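Local coordinates for VirX1 (Cyanophage Syn10, PDB 6QGM), which iodinates diverse substrates, probably as a flavin-dependent viral halogenase of the tryptophan halogenase family, at residues G115-A118 and N119-E123; K229-L233 and G234-G238; C295-S298 and R299-S302; T391-H394 and Q395-F399; E520-D524 and E525-S529. One frame throughout, in Å; residues are numbered along the deposited sequence.

Interaction 1 (G115-A118 and N119-E123); sequences GKLA and NKYPE
Asn119 N bonds to Gly115 O at 3.1 Å in the last turn of the alpha-helix 113-120. This is a regular bond four residues back. The same N-H also makes a weak bond to Lys116 O. The side-chain amide of Asn119 works outside the helix. Its ND2 gives a hydrogen bond to the carbonyl of Gln474, and its OD1 takes a weak one from Arg472.

Lys120 N reaches Lys116 O at 2.9 Å and continues the helical pattern. The two lysine side chains lie side by side and point the same way. A bend in Lys116 at chi3 (64°) turns its CE along the helix toward Lys120, 3.9 Å from that residue's NZ. The two NZ atoms of Lys116 and Lys120 stand 4.6 Å apart. Both make salt bridges to the carboxylate of Asp491, and Lys120 has a second one to Asp477. The shared Asp491 carboxylate probably offsets the nearness of the two positive charges.

Tyr121 is the first residue to leave helical geometry, but its N still bonds to Leu117 O at 2.7 Å. Its ring takes Leu117 CD2 at the edge, in plane, 4.0 Å from Tyr121 CD2. Lys120 CB lies over one ring face. The hydroxyl is hydrogen-bonded to Glu495, and Arg498 makes a cation-pi contact with the ring.

Pro122 has no N-H to continue the series. Instead its CA approaches Ala118 O at 3.3 Å, a CA-H...O contact with an angle of 126° at the hydrogen.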
# COMPACT_ATOMS: atom_id res chain seq x y z
N GLY B 115 -11.97 12.90 22.04
CA GLY B 115 -12.53 11.62 22.51
C GLY B 115 -12.28 11.39 24.00
O GLY B 115 -13.22 10.96 24.68
N LYS B 116 -11.06 11.66 24.50
CA LYS B 116 -10.75 11.50 25.94
C LYS B 116 -11.60 12.48 26.76
O LYS B 116 -12.15 12.05 27.79
CB LYS B 116 -9.25 11.66 26.20
CG LYS B 116 -8.40 10.55 25.61
CD LYS B 116 -6.93 10.59 25.97
CE LYS B 116 -6.66 10.41 27.45
NZ LYS B 116 -5.32 9.81 27.69
N LEU B 117 -11.73 13.73 26.29
CA LEU B 117 -12.60 14.76 26.93
C LEU B 117 -14.04 14.23 27.01
O LEU B 117 -14.66 14.36 28.10
CB LEU B 117 -12.55 16.07 26.12
CG LEU B 117 -11.27 16.89 26.28
CD1 LEU B 117 -11.27 18.10 25.36
CD2 LEU B 117 -11.12 17.35 27.71
N ALA B 118 -14.55 13.68 25.91
CA ALA B 118 -15.91 13.10 25.78
C ALA B 118 -16.11 11.99 26.83
O ALA B 118 -17.21 11.94 27.41
CB ALA B 118 -16.13 12.59 24.39
N ASN B 119 -15.10 11.15 27.08
CA ASN B 119 -15.18 10.03 28.06
C ASN B 119 -15.16 10.58 29.48
O ASN B 119 -15.99 10.15 30.29
CB ASN B 119 -14.06 9.00 27.84
CG ASN B 119 -14.36 8.01 26.73
OD1 ASN B 119 -15.52 7.72 26.44
ND2 ASN B 119 -13.31 7.49 26.10
N LYS B 120 -14.25 11.51 29.76
CA LYS B 120 -14.02 12.07 31.11
C LYS B 120 -15.17 13.01 31.50
O LYS B 120 -15.57 12.97 32.66
CB LYS B 120 -12.69 12.82 31.14
CG LYS B 120 -11.46 11.95 30.97
CD LYS B 120 -10.18 12.78 31.15
CE LYS B 120 -9.06 11.97 31.76
NZ LYS B 120 -8.55 11.02 30.76
N TYR B 121 -15.66 13.83 30.57
CA TYR B 121 -16.61 14.94 30.85
C TYR B 121 -17.77 14.89 29.86
O TYR B 121 -17.97 15.82 29.08
CB TYR B 121 -15.86 16.27 30.81
CG TYR B 121 -14.55 16.27 31.55
CD1 TYR B 121 -14.50 16.12 32.93
CD2 TYR B 121 -13.35 16.43 30.88
CE1 TYR B 121 -13.29 16.13 33.62
CE2 TYR B 121 -12.14 16.44 31.55
CZ TYR B 121 -12.10 16.29 32.92
OH TYR B 121 -10.90 16.33 33.56
N PRO B 122 -18.60 13.83 29.90
CA PRO B 122 -19.65 13.60 28.91
C PRO B 122 -20.64 14.76 28.78
O PRO B 122 -20.97 15.11 27.67
CB PRO B 122 -20.43 12.38 29.43
CG PRO B 122 -19.48 11.70 30.40
CD PRO B 122 -18.62 12.81 30.97
N GLU B 123 -21.06 15.33 29.91
CA GLU B 123 -22.05 16.45 29.95
C GLU B 123 -21.47 17.68 29.24
O GLU B 123 -22.27 18.41 28.66
CB GLU B 123 -22.45 16.78 31.39
CG GLU B 123 -23.12 15.63 32.12
CD GLU B 123 -24.25 14.93 31.37
OE1 GLU B 123 -25.03 15.63 30.68
OE2 GLU B 123 -24.33 13.68 31.46

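Interaction 2 (K229-L233 and G234-G238); sequences KSLLL and GEFMG
Leu231 and Phe236 make the main side-chain contact of this short helix, 231-236. Leu231 CG sits over the face of the Phe236 ring, 4.1 Å from the ring centroid and 24° off its normal. This is a CH-pi contact. Leu231 O also lies over a face of the ring, displaced toward the rim. Leu232 comes at the ring obliquely, with its CD1 3.8 Å from Phe236 CD2. Glu235 runs alongside Leu231. Its extended chain, with CG anti to the backbone N (chi1 -168°), brings OE1 to 3.9 Å from Leu231 CD1.

The backbone explains the spacing. Glu235 N bonds to Ser230 O, Phe236 N to Leu231 O at 2.9 Å, and Met237 N to Leu232 O at 2.9 Å. Each bond reaches five residues back, so this is a wide pi-type turn. Gly234 N bonds to Ser230 OG at 3.0 Å and, weakly, to Ser230 O.

Further out, Ser230 OG is hydrogen-bonded to the carbonyl of Ser347. The N-H groups of Leu232 and Leu233 both go to OD2 of Asp224, and that of Leu231 goes to Thr226. Asp224 ends strand 221-224 of the mixed sheet, so the sheet holds the start of the helix. Phe206 and Val193, on neighbouring strands, pack on Phe236.

The chemistry is divided by place. The first turn is polar and fixed by a carboxylate and hydroxyls, where the anion probably suits the N-terminal end of a helix dipole. The leucines and Phe236 form an apolar layer against the sheet.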
# COMPACT_ATOMS: atom_id res chain seq x y z
N LYS B 229 -29.88 11.58 -19.18
CA LYS B 229 -30.04 11.05 -20.56
C LYS B 229 -28.77 10.29 -20.96
O LYS B 229 -28.88 9.17 -21.50
CB LYS B 229 -30.24 12.17 -21.58
CG LYS B 229 -31.64 12.68 -21.81
CD LYS B 229 -31.59 13.69 -22.92
CE LYS B 229 -32.94 14.14 -23.45
NZ LYS B 229 -32.74 15.19 -24.48
N SER B 230 -27.60 10.90 -20.72
CA SER B 230 -26.28 10.41 -21.19
C SER B 230 -26.40 9.99 -22.65
O SER B 230 -26.09 8.83 -22.96
CB SER B 230 -25.76 9.28 -20.32
OG SER B 230 -24.40 9.00 -20.63
N LEU B 231 -26.86 10.91 -23.51
CA LEU B 231 -27.19 10.61 -24.93
C LEU B 231 -25.94 10.15 -25.70
O LEU B 231 -26.07 9.22 -26.47
CB LEU B 231 -27.81 11.85 -25.58
CG LEU B 231 -28.31 11.64 -27.00
CD1 LEU B 231 -29.48 10.64 -27.00
CD2 LEU B 231 -28.68 12.97 -27.66
N LEU B 232 -24.79 10.80 -25.51
CA LEU B 232 -23.56 10.53 -26.32
C LEU B 232 -22.76 9.38 -25.69
O LEU B 232 -22.41 8.44 -26.41
CB LEU B 232 -22.72 11.80 -26.44
CG LEU B 232 -23.03 12.68 -27.66
CD1 LEU B 232 -24.51 13.05 -27.76
CD2 LEU B 232 -22.16 13.92 -27.65
N LEU B 233 -22.49 9.44 -24.39
CA LEU B 233 -21.63 8.44 -23.70
C LEU B 233 -22.40 7.13 -23.55
O LEU B 233 -21.93 6.08 -24.07
CB LEU B 233 -21.20 9.00 -22.34
CG LEU B 233 -20.31 8.08 -21.51
CD1 LEU B 233 -19.15 7.55 -22.34
CD2 LEU B 233 -19.78 8.79 -20.27
N GLY B 234 -23.54 7.19 -22.86
CA GLY B 234 -24.38 6.02 -22.52
C GLY B 234 -25.09 5.45 -23.74
O GLY B 234 -24.89 4.26 -24.00
N GLU B 235 -25.89 6.26 -24.46
CA GLU B 235 -26.75 5.77 -25.57
C GLU B 235 -25.87 5.54 -26.80
O GLU B 235 -25.70 4.36 -27.17
CB GLU B 235 -27.94 6.70 -25.86
CG GLU B 235 -28.94 6.01 -26.80
CD GLU B 235 -30.21 6.76 -27.16
OE1 GLU B 235 -30.94 7.12 -26.24
OE2 GLU B 235 -30.47 6.97 -28.38
N PHE B 236 -25.34 6.59 -27.42
CA PHE B 236 -24.67 6.52 -28.75
C PHE B 236 -23.39 5.66 -28.66
O PHE B 236 -23.25 4.82 -29.56
CB PHE B 236 -24.35 7.91 -29.30
CG PHE B 236 -25.52 8.78 -29.67
CD1 PHE B 236 -26.82 8.29 -29.71
CD2 PHE B 236 -25.31 10.11 -30.04
CE1 PHE B 236 -27.88 9.10 -30.09
CE2 PHE B 236 -26.37 10.92 -30.41
CZ PHE B 236 -27.66 10.41 -30.44
N MET B 237 -22.51 5.88 -27.67
CA MET B 237 -21.23 5.13 -27.52
C MET B 237 -21.47 3.84 -26.72
O MET B 237 -20.56 2.98 -26.67
CB MET B 237 -20.16 5.97 -26.82
CG MET B 237 -19.60 7.12 -27.68
SD MET B 237 -18.73 6.63 -29.19
CE MET B 237 -17.69 5.36 -28.49
N GLY B 238 -22.65 3.71 -26.11
CA GLY B 238 -23.11 2.47 -25.47
C GLY B 238 -22.35 2.12 -24.20
O GLY B 238 -22.30 0.94 -23.88

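Interaction 3 (C295-S298 and R299-S302); sequences CYSS and RFVS
Ser297 O is gripped by two backbone N-H groups from the following residues. Phe300 N bonds to it at 3.0 Å with an N-H...O angle of 163°, coming from above the carbonyl plane. Val301 N adds a weak bond at 3.2 Å to Ser297 O. Ser298 and Arg299, between them, have helical backbone angles, so the chain reverses in a tight turn.

The Ser297 hydroxyl sits beside this turn. With OG anti to the backbone N (chi1 177°), it lies at the edge of the Phe300 ring, 3.3 Å from Phe300 CD2. Arg299 CB is also next to it. The hydrogen-bond partner of Ser297 OG is the carbonyl of Ala249. Ser298 OG is bonded to Asp251, so both serines tie the turn to the residues just before strand 252-258.

Across the turn, Tyr296 and Val301 meet at about a right angle. Val301 CG1 touches Tyr296 CD2 at 3.5 Å, approaching the ring obliquely. Ser298 CA also makes a CA-H...O contact of 3.4 Å with Val301 O. Arg299 leads outward and forms a cation-pi contact with Trp420.

Ser302 closes the loop as the N-cap of helix 303-314, its OG bonded to Asp305 N. Ser297 to Phe300 form a beta-turn, within the loop that joins strand 290-296 of the sheet to the capped helix.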
# COMPACT_ATOMS: atom_id res chain seq x y z
N CYS B 295 -34.29 12.66 -1.19
CA CYS B 295 -33.62 11.46 -1.76
C CYS B 295 -34.13 10.23 -1.00
O CYS B 295 -33.95 10.22 0.23
CB CYS B 295 -32.11 11.50 -1.60
SG CYS B 295 -31.34 12.64 -2.76
N TYR B 296 -34.73 9.26 -1.69
CA TYR B 296 -35.37 8.09 -1.06
C TYR B 296 -35.13 6.83 -1.88
O TYR B 296 -34.59 6.92 -2.99
CB TYR B 296 -36.87 8.34 -0.85
CG TYR B 296 -37.70 8.44 -2.10
CD1 TYR B 296 -37.74 9.61 -2.85
CD2 TYR B 296 -38.51 7.39 -2.52
CE1 TYR B 296 -38.52 9.72 -3.98
CE2 TYR B 296 -39.31 7.49 -3.65
CZ TYR B 296 -39.31 8.66 -4.38
OH TYR B 296 -40.08 8.79 -5.50
N SER B 297 -35.51 5.69 -1.31
CA SER B 297 -35.31 4.34 -1.86
C SER B 297 -36.66 3.72 -2.19
O SER B 297 -37.43 3.47 -1.25
CB SER B 297 -34.55 3.48 -0.89
OG SER B 297 -34.41 2.17 -1.37
N SER B 298 -36.92 3.49 -3.48
CA SER B 298 -38.16 2.87 -4.01
C SER B 298 -38.30 1.45 -3.44
O SER B 298 -39.45 0.96 -3.36
CB SER B 298 -38.16 2.86 -5.50
OG SER B 298 -37.11 2.04 -5.99
N ARG B 299 -37.18 0.85 -3.06
CA ARG B 299 -37.11 -0.47 -2.37
C ARG B 299 -37.93 -0.47 -1.08
O ARG B 299 -38.39 -1.57 -0.69
CB ARG B 299 -35.68 -0.76 -1.90
CG ARG B 299 -34.73 -1.40 -2.91
CD ARG B 299 -33.83 -2.48 -2.32
NE ARG B 299 -32.46 -2.04 -2.10
CZ ARG B 299 -31.72 -2.32 -1.03
NH1 ARG B 299 -30.50 -1.83 -0.96
NH2 ARG B 299 -32.21 -3.04 -0.02
N PHE B 300 -38.06 0.67 -0.41
CA PHE B 300 -38.63 0.74 0.96
C PHE B 300 -39.90 1.60 1.02
O PHE B 300 -40.55 1.56 2.07
CB PHE B 300 -37.56 1.25 1.93
CG PHE B 300 -36.39 0.32 2.10
CD1 PHE B 300 -36.48 -0.80 2.91
CD2 PHE B 300 -35.20 0.57 1.44
CE1 PHE B 300 -35.39 -1.65 3.05
CE2 PHE B 300 -34.10 -0.27 1.61
CZ PHE B 300 -34.22 -1.40 2.38
N VAL B 301 -40.23 2.36 -0.04
CA VAL B 301 -41.38 3.33 -0.02
C VAL B 301 -41.85 3.61 -1.45
O VAL B 301 -41.00 3.71 -2.37
CB VAL B 301 -41.01 4.62 0.74
CG1 VAL B 301 -39.98 5.46 -0.01
CG2 VAL B 301 -42.22 5.45 1.10
N SER B 302 -43.16 3.74 -1.63
CA SER B 302 -43.83 4.17 -2.89
C SER B 302 -43.57 5.66 -3.14
O SER B 302 -43.24 6.40 -2.18
CB SER B 302 -45.30 3.92 -2.80
OG SER B 302 -45.95 4.85 -1.92

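Interaction 4 (T391-H394 and Q395-F399); sequences TCDH and QIDSF
The carboxylates of Asp393 and Asp397 are the flat groups that meet, one helical turn apart. Their planes are 68° apart, and OD2 of Asp393 is 3.6 Å from OD2 of Asp397. Two like charges would repel at this distance. Lys332 NZ probably offsets this, since it makes a salt bridge to OD1 of each. Asp397 CG lies beside its own backbone N (chi1 -85°), which leans its carboxylate back toward Asp393, and the two side chains cross at a slant.

The His394 ring is met obliquely by Ser398 OG. That hydroxyl is 2.9 Å from His394 O and also close to Gln439 OE1; which of the two takes its proton is left open. Ser398 N bonds to His394 O at 2.9 Å in any case. Gln395 N to Thr391 O, Ile396 N to Cys392 O and Asp397 N to Asp393 O continue the regular alpha-helical pattern.

The stretch lies within the long helix 382-408. Cys392, Gln395 and Phe399 pack on helix 360-373. Lys332 comes from strand 331-333. Thr391 and Asp393 touch Ser446 and Met432 of the second subunit.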
# COMPACT_ATOMS: atom_id res chain seq x y z
N THR B 391 -8.45 8.29 -12.82
CA THR B 391 -8.49 9.39 -11.83
C THR B 391 -9.94 9.66 -11.42
O THR B 391 -10.20 9.78 -10.22
CB THR B 391 -7.81 10.65 -12.37
OG1 THR B 391 -6.45 10.26 -12.51
CG2 THR B 391 -7.98 11.87 -11.49
N CYS B 392 -10.85 9.74 -12.38
CA CYS B 392 -12.20 10.28 -12.10
C CYS B 392 -13.10 9.15 -11.58
O CYS B 392 -14.01 9.43 -10.79
CB CYS B 392 -12.74 11.03 -13.32
SG CYS B 392 -13.81 10.04 -14.37
N ASP B 393 -12.80 7.91 -11.98
CA ASP B 393 -13.39 6.67 -11.40
C ASP B 393 -12.99 6.54 -9.93
O ASP B 393 -13.88 6.36 -9.09
CB ASP B 393 -12.94 5.44 -12.17
CG ASP B 393 -13.64 4.17 -11.74
OD1 ASP B 393 -14.84 4.04 -12.12
OD2 ASP B 393 -13.01 3.36 -11.02
N HIS B 394 -11.70 6.62 -9.61
CA HIS B 394 -11.17 6.54 -8.22
C HIS B 394 -11.94 7.52 -7.33
O HIS B 394 -12.33 7.14 -6.21
CB HIS B 394 -9.66 6.82 -8.15
CG HIS B 394 -9.03 6.29 -6.90
ND1 HIS B 394 -9.19 6.91 -5.67
CD2 HIS B 394 -8.30 5.19 -6.66
CE1 HIS B 394 -8.58 6.21 -4.74
NE2 HIS B 394 -8.04 5.14 -5.32
N GLN B 395 -12.14 8.74 -7.83
CA GLN B 395 -12.71 9.86 -7.05
C GLN B 395 -14.17 9.55 -6.69
O GLN B 395 -14.53 9.68 -5.51
CB GLN B 395 -12.60 11.16 -7.83
CG GLN B 395 -13.39 12.29 -7.19
CD GLN B 395 -12.70 13.63 -7.33
OE1 GLN B 395 -13.19 14.54 -8.00
NE2 GLN B 395 -11.57 13.74 -6.66
N ILE B 396 -14.97 9.16 -7.67
CA ILE B 396 -16.43 8.93 -7.45
C ILE B 396 -16.62 7.67 -6.59
O ILE B 396 -17.59 7.64 -5.82
CB ILE B 396 -17.20 8.90 -8.79
CG1 ILE B 396 -18.67 9.21 -8.57
CG2 ILE B 396 -16.98 7.59 -9.52
CD1 ILE B 396 -19.43 9.49 -9.83
N ASP B 397 -15.70 6.71 -6.66
CA ASP B 397 -15.72 5.51 -5.78
C ASP B 397 -15.42 5.94 -4.33
O ASP B 397 -16.14 5.47 -3.41
CB ASP B 397 -14.75 4.43 -6.27
CG ASP B 397 -15.36 3.51 -7.35
OD1 ASP B 397 -16.59 3.66 -7.66
OD2 ASP B 397 -14.62 2.63 -7.86
N SER B 398 -14.40 6.78 -4.14
CA SER B 398 -14.02 7.37 -2.83
C SER B 398 -15.24 8.05 -2.22
O SER B 398 -15.63 7.70 -1.09
CB SER B 398 -12.88 8.33 -2.97
OG SER B 398 -11.72 7.66 -3.43
N PHE B 399 -15.85 8.98 -2.96
CA PHE B 399 -16.93 9.85 -2.44
C PHE B 399 -18.17 9.00 -2.16
O PHE B 399 -18.85 9.31 -1.16
CB PHE B 399 -17.20 11.01 -3.40
CG PHE B 399 -16.43 12.26 -3.07
CD1 PHE B 399 -16.86 13.09 -2.04
CD2 PHE B 399 -15.24 12.56 -3.72
CE1 PHE B 399 -16.13 14.20 -1.68
CE2 PHE B 399 -14.51 13.68 -3.35
CZ PHE B 399 -14.97 14.50 -2.35

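Interaction 5 (E520-D524 and E525-S529); sequences EFLRD and EIYGS
Phe521 presents a ring face to Glu525, one turn later in helix 518-527. Glu525 CG lies over the ring centre, 3.4 Å from the centroid and 7° off its normal, a CH-pi contact. It is placed there by chi1 (-51°), with CG beside the backbone N. The bend at chi2 then sets the direction of the carboxylate, whose OE1 makes a salt bridge with Arg148. Glu525 N bonds to Phe521 O at 2.8 Å. The Phe521 ring also meets that of Phe159, planes at about 45°.

Leu522 O accepts two backbone bonds, from Ile526 N at 2.9 Å and from Tyr527 N at 2.8 Å. The second reaches five residues back, and so the helix widens into a pi-type turn. The Leu522 and Tyr527 side chains lie side by side, with Leu522 CB 4.0 Å from Tyr527 CD2. Leu522 O sits at the edge of the Tyr527 ring, in its plane. Trp287 stacks on that ring, and the hydroxyl is bonded to the carbonyl of Ala73.

Arg523 holds its neighbour Asp524 side-on with two nitrogens. Arg523 NE to Asp524 OD1, 3.2 Å, is a salt bridge, and Arg523 NH2 bonds to Asp524 OD2. The Arg523 aliphatic chain also passes near Ser529 O.

Asp524 is exposed and pairs with Arg523. Leu522 and Tyr527 pack on Trp287 and nearby loops, while Phe521 turns to Glu525 and Phe159. The pairs Arg523-Asp524 and Glu525-Arg148 probably neutralise the charges of Asp524 and Glu525.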
# COMPACT_ATOMS: atom_id res chain seq x y z
N GLU B 520 -27.02 39.81 6.37
CA GLU B 520 -26.38 41.15 6.50
C GLU B 520 -25.10 41.18 5.65
O GLU B 520 -24.94 42.14 4.89
CB GLU B 520 -26.08 41.48 7.96
CG GLU B 520 -27.31 41.79 8.80
CD GLU B 520 -27.03 41.94 10.29
OE1 GLU B 520 -26.05 41.33 10.77
OE2 GLU B 520 -27.74 42.78 10.94
N PHE B 521 -24.24 40.16 5.76
CA PHE B 521 -22.95 40.09 5.02
C PHE B 521 -23.24 40.15 3.52
O PHE B 521 -22.62 40.98 2.84
CB PHE B 521 -22.14 38.84 5.36
CG PHE B 521 -20.73 38.83 4.81
CD1 PHE B 521 -20.46 38.48 3.49
CD2 PHE B 521 -19.66 39.22 5.61
CE1 PHE B 521 -19.17 38.48 3.00
CE2 PHE B 521 -18.37 39.22 5.11
CZ PHE B 521 -18.13 38.85 3.81
N LEU B 522 -24.16 39.31 3.04
CA LEU B 522 -24.52 39.23 1.60
C LEU B 522 -25.03 40.60 1.15
O LEU B 522 -24.59 41.08 0.08
CB LEU B 522 -25.57 38.13 1.40
CG LEU B 522 -25.06 36.68 1.40
CD1 LEU B 522 -26.22 35.68 1.47
CD2 LEU B 522 -24.20 36.41 0.17
N ARG B 523 -25.92 41.20 1.94
CA ARG B 523 -26.60 42.48 1.61
C ARG B 523 -25.54 43.58 1.45
O ARG B 523 -25.62 44.33 0.45
CB ARG B 523 -27.62 42.84 2.70
CG ARG B 523 -28.45 44.08 2.39
CD ARG B 523 -29.21 44.54 3.62
NE ARG B 523 -28.25 44.92 4.64
CZ ARG B 523 -28.50 44.94 5.95
NH1 ARG B 523 -29.71 44.64 6.41
NH2 ARG B 523 -27.53 45.24 6.79
N ASP B 524 -24.58 43.66 2.38
CA ASP B 524 -23.61 44.78 2.50
C ASP B 524 -22.40 44.52 1.59
O ASP B 524 -21.97 45.49 0.95
CB ASP B 524 -23.22 44.99 3.96
CG ASP B 524 -24.41 45.39 4.83
OD1 ASP B 524 -25.31 46.08 4.30
OD2 ASP B 524 -24.43 44.99 6.02
N GLU B 525 -21.92 43.28 1.48
CA GLU B 525 -20.65 42.95 0.78
C GLU B 525 -20.88 42.55 -0.69
O GLU B 525 -19.99 42.81 -1.50
CB GLU B 525 -19.92 41.80 1.48
CG GLU B 525 -19.73 41.98 2.96
CD GLU B 525 -18.91 43.17 3.39
OE1 GLU B 525 -17.83 43.37 2.82
OE2 GLU B 525 -19.37 43.92 4.27
N ILE B 526 -21.98 41.86 -1.01
CA ILE B 526 -22.15 41.17 -2.33
C ILE B 526 -23.28 41.81 -3.12
O ILE B 526 -23.01 42.25 -4.25
CB ILE B 526 -22.38 39.65 -2.15
CG1 ILE B 526 -21.13 38.91 -1.65
CG2 ILE B 526 -22.94 39.03 -3.42
CD1 ILE B 526 -19.83 39.23 -2.34
N TYR B 527 -24.49 41.84 -2.57
CA TYR B 527 -25.72 42.28 -3.27
C TYR B 527 -25.77 43.81 -3.27
O TYR B 527 -25.83 44.38 -4.38
CB TYR B 527 -26.95 41.55 -2.68
CG TYR B 527 -27.08 40.11 -3.14
CD1 TYR B 527 -27.80 39.79 -4.27
CD2 TYR B 527 -26.48 39.08 -2.43
CE1 TYR B 527 -27.91 38.48 -4.71
CE2 TYR B 527 -26.59 37.76 -2.85
CZ TYR B 527 -27.30 37.46 -4.00
OH TYR B 527 -27.40 36.17 -4.43
N GLY B 528 -25.62 44.46 -2.11
CA GLY B 528 -25.80 45.92 -1.97
C GLY B 528 -27.26 46.29 -1.81
O GLY B 528 -27.58 47.46 -2.02
N SER B 529 -28.12 45.30 -1.50
CA SER B 529 -29.61 45.41 -1.61
C SER B 529 -30.32 44.14 -1.13
O SER B 529 -29.68 43.32 -0.44
CB SER B 529 -29.97 45.70 -3.06
OG SER B 529 -31.36 45.51 -3.27

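How the interactions relate
The five contacts are local and come in series along the chain, and none touches another. Interaction 1 ends helix 113-120, interaction 2 spans helix 231-236, interaction 4 lies in helix 382-408 and interaction 5 ends helix 518-527. Interaction 3 begins at the end of strand 290-296 of the seven-stranded sheet and runs into the loop after it, while interaction 2 follows strand 221-224 of the eight-stranded sheet. Interactions 2 and 4 are nearest, with centres 20 Å apart and nearest atoms about 8 Å apart. Interactions 1 and 2 lie on opposite sides of the chain's centre, 54 Å between centres. Only interaction 4 touches another subunit. They are therefore separate local contacts spread around one halogenase fold.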